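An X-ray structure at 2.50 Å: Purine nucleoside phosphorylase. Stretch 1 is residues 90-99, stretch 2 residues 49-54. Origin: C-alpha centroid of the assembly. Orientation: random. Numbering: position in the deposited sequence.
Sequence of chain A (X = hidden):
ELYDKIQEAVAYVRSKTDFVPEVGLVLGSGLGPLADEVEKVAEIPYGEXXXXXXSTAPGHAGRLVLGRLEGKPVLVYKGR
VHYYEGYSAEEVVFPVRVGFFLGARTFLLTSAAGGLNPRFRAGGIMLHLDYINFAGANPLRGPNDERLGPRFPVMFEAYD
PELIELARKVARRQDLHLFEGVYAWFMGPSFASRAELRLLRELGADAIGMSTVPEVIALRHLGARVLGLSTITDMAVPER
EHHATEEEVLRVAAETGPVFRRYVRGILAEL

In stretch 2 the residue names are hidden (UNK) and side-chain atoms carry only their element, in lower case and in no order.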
# COMPACT_ATOMS: atom_id res chain seq x y z
N GLU A 90 -9.26 -25.64 16.96
CA GLU A 90 -9.54 -26.14 18.33
C GLU A 90 -8.69 -27.39 18.66
O GLU A 90 -8.06 -27.42 19.75
CB GLU A 90 -11.04 -26.40 18.43
CG GLU A 90 -11.45 -27.07 19.72
CD GLU A 90 -12.71 -27.88 19.56
OE1 GLU A 90 -13.67 -27.56 20.26
OE2 GLU A 90 -12.72 -28.81 18.72
N GLU A 91 -8.65 -28.40 17.79
CA GLU A 91 -7.90 -29.66 18.04
C GLU A 91 -6.42 -29.33 18.22
O GLU A 91 -5.77 -29.95 19.08
CB GLU A 91 -8.12 -30.68 16.90
CG GLU A 91 -9.44 -31.45 16.99
CD GLU A 91 -9.64 -32.47 15.87
OE1 GLU A 91 -9.40 -32.14 14.68
OE2 GLU A 91 -10.04 -33.60 16.19
N VAL A 92 -5.93 -28.36 17.43
CA VAL A 92 -4.51 -27.89 17.41
C VAL A 92 -4.14 -27.29 18.78
O VAL A 92 -2.96 -27.38 19.17
CB VAL A 92 -4.27 -26.90 16.24
CG1 VAL A 92 -3.08 -25.98 16.46
CG2 VAL A 92 -4.11 -27.61 14.90
N VAL A 93 -5.08 -26.68 19.50
CA VAL A 93 -4.75 -25.97 20.77
C VAL A 93 -5.12 -26.83 21.98
O VAL A 93 -5.03 -26.29 23.10
CB VAL A 93 -5.43 -24.60 20.87
CG1 VAL A 93 -4.95 -23.64 19.79
CG2 VAL A 93 -6.95 -24.73 20.86
N PHE A 94 -5.58 -28.07 21.80
CA PHE A 94 -5.93 -28.94 22.95
C PHE A 94 -4.70 -29.03 23.85
O PHE A 94 -4.78 -28.61 25.01
CB PHE A 94 -6.55 -30.27 22.52
CG PHE A 94 -7.12 -31.02 23.70
CD1 PHE A 94 -8.26 -30.57 24.35
CD2 PHE A 94 -6.45 -32.12 24.24
CE1 PHE A 94 -8.75 -31.22 25.48
CE2 PHE A 94 -6.94 -32.77 25.37
CZ PHE A 94 -8.09 -32.32 25.98
N PRO A 95 -3.50 -29.46 23.35
CA PRO A 95 -2.31 -29.58 24.19
C PRO A 95 -2.06 -28.35 25.08
O PRO A 95 -2.12 -28.52 26.29
CB PRO A 95 -1.17 -29.84 23.18
CG PRO A 95 -1.85 -30.50 22.01
CD PRO A 95 -3.23 -29.87 21.96
N VAL A 96 -1.80 -27.16 24.52
CA VAL A 96 -1.48 -25.95 25.35
C VAL A 96 -2.63 -25.66 26.34
O VAL A 96 -2.34 -25.10 27.40
CB VAL A 96 -1.14 -24.70 24.51
CG1 VAL A 96 0.12 -24.93 23.69
CG2 VAL A 96 -2.29 -24.24 23.64
N ARG A 97 -3.87 -26.02 26.03
CA ARG A 97 -5.00 -25.82 26.99
C ARG A 97 -4.78 -26.75 28.20
O ARG A 97 -4.81 -26.22 29.33
CB ARG A 97 -6.36 -26.03 26.31
CG ARG A 97 -6.80 -24.89 25.39
CD ARG A 97 -8.00 -25.20 24.51
NE ARG A 97 -8.82 -24.04 24.22
CZ ARG A 97 -9.87 -24.00 23.39
NH1 ARG A 97 -10.25 -25.07 22.72
NH2 ARG A 97 -10.53 -22.86 23.23
N VAL A 98 -4.55 -28.05 27.98
CA VAL A 98 -4.16 -29.05 29.03
C VAL A 98 -2.91 -28.55 29.75
O VAL A 98 -2.87 -28.57 31.00
CB VAL A 98 -3.95 -30.45 28.44
CG1 VAL A 98 -3.27 -31.39 29.42
CG2 VAL A 98 -5.25 -31.05 27.96
N GLY A 99 -1.92 -28.07 28.99
CA GLY A 99 -0.70 -27.49 29.56
C GLY A 99 -1.03 -26.43 30.60
O GLY A 99 -0.37 -26.38 31.65
N UNK A 49 -2.56 -39.97 25.45
CA UNK A 49 -3.31 -38.96 26.27
C UNK A 49 -4.70 -38.80 25.67
O UNK A 49 -4.86 -38.52 24.48
c UNK A 49 -2.59 -37.60 26.36
c UNK A 49 -1.14 -37.72 26.81
c UNK A 49 -3.37 -36.64 27.27
c UNK A 49 -0.38 -36.42 26.71
N UNK A 50 -5.76 -38.97 26.47
CA UNK A 50 -7.13 -38.76 25.99
C UNK A 50 -7.31 -37.44 25.23
O UNK A 50 -6.97 -36.43 25.75
c UNK A 50 -5.72 -39.39 27.88
c UNK A 50 -7.17 -39.59 28.26
c UNK A 50 -7.95 -38.74 27.29
N UNK A 51 -7.85 -37.52 24.01
CA UNK A 51 -8.31 -36.38 23.17
C UNK A 51 -7.12 -35.60 22.60
O UNK A 51 -7.34 -34.48 22.11
c UNK A 51 -10.56 -36.21 26.06
c UNK A 51 -9.24 -35.45 23.97
c UNK A 51 -10.30 -36.16 24.73
c UNK A 51 -12.05 -37.45 25.02
n UNK A 51 -11.25 -36.94 24.11
n UNK A 51 -11.65 -37.02 26.23
N UNK A 52 -5.91 -36.15 22.68
CA UNK A 52 -4.68 -35.47 22.19
C UNK A 52 -4.52 -35.81 20.71
O UNK A 52 -4.59 -36.97 20.31
c UNK A 52 -2.91 -33.40 25.85
c UNK A 52 -1.69 -32.86 25.54
c UNK A 52 -2.84 -34.77 23.87
c UNK A 52 -3.43 -35.85 23.00
c UNK A 52 -3.48 -34.36 25.04
c UNK A 52 -1.62 -34.20 23.56
c UNK A 52 -1.05 -33.25 24.39
N UNK A 53 -4.30 -34.78 19.87
CA UNK A 53 -3.97 -35.01 18.47
C UNK A 53 -2.53 -35.54 18.43
O UNK A 53 -1.74 -35.09 19.22
c UNK A 53 -4.12 -33.62 17.86
c UNK A 53 -3.70 -32.70 18.99
c UNK A 53 -4.29 -33.35 20.22
N UNK A 54 -2.25 -36.50 17.54
CA UNK A 54 -0.88 -37.05 17.34
C UNK A 54 -0.22 -36.27 16.20
O UNK A 54 -0.88 -35.98 15.21
c UNK A 54 -1.67 -39.31 18.12
c UNK A 54 -1.33 -38.92 15.67
c UNK A 54 -0.86 -38.57 17.07

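Position 49 carries four side-chain carbons, forked at the first, with one arm two carbons long, and none touches stretch 1. A fork at CB with unequal arms identifies Ile-49. Its CA-to-CB bond points toward stretch 1, yet its nearest approach, Ile-49 CG2 to Phe-94 CE2, is 5.6 Å, too far for contact.

Position 50 has three carbons that close a ring onto its own backbone N, and the ring lies too far from stretch 1 to touch it. Such a ring defines Pro-50. The backbone makes the approach instead, Pro-50 O lying 3.7 Å from Phe-94 CE2.

Position 51 shows one carbon followed by a five-membered ring of three carbons and two nitrogens, an imidazole; the first carbon lies against the Phe-94 ring. The residue is His-51. Its CB sits 3.8 Å from Phe-94 CE2 and 4.2 Å from the centroid of the Phe-94 ring, 29° off the ring normal, an off-centre CH-pi contact. His-51 O comes closer still, 3.3 Å from Phe-94 CD2. The positive phi of 73° fits the third place of a type II turn, and NE2 is hydrogen-bonded elsewhere in the structure.

Position 52 has one carbon and then a ring of six carbons, with no further atom; ring carbons lie against Pro-95, Val-98 and the Phe-94 ring. This is Phe-52. Its N donates to Ile-49 O at 3.2 Å, closing the turn that begins at position 49. The CA-to-CB bond points sideways, but the end of the side chain comes nearer to stretch 1. Phe-52 CZ lies 3.6 Å from Pro-95 CA, Phe-52 CE2 3.6 Å from Pro-95 CB, and Phe-52 CE1 3.9 Å from Val-98 CG2.

Position 53 again closes three carbons onto the backbone N, and the ring touches Glu-91 O and Pro-95, giving Pro-53. Its CA-to-CB bond points toward stretch 1, with Pro-53 CG 3.4 Å from Glu-91 O and Pro-53 CD 4.0 Å from Pro-95 CD.

Position 54 bears one carbon carrying two more, a symmetric fork that touches nothing on stretch 1: Val-54. Its nearest approach, Val-54 CB to Pro-95 CG, is 9.5 Å.

The contact works by apolar packing, with no hydrogen bond between the stretches and 327 Å² buried over both sides. Phe-94 and Phe-52 form its aromatic centre: their planes stand at 83°, their centroids are 5.8 Å apart, and Phe-52 CD1 meets the edge of the Phe-94 ring, 3.8 Å from Phe-94 CD2. The turn presents two backbone oxygens and His-51 CB to Phe-94; Phe-52, its last residue, and Pro-53, which follows it, provide most of the hydrophobic contact.

Stretch 2 (49-54) IPHFPV
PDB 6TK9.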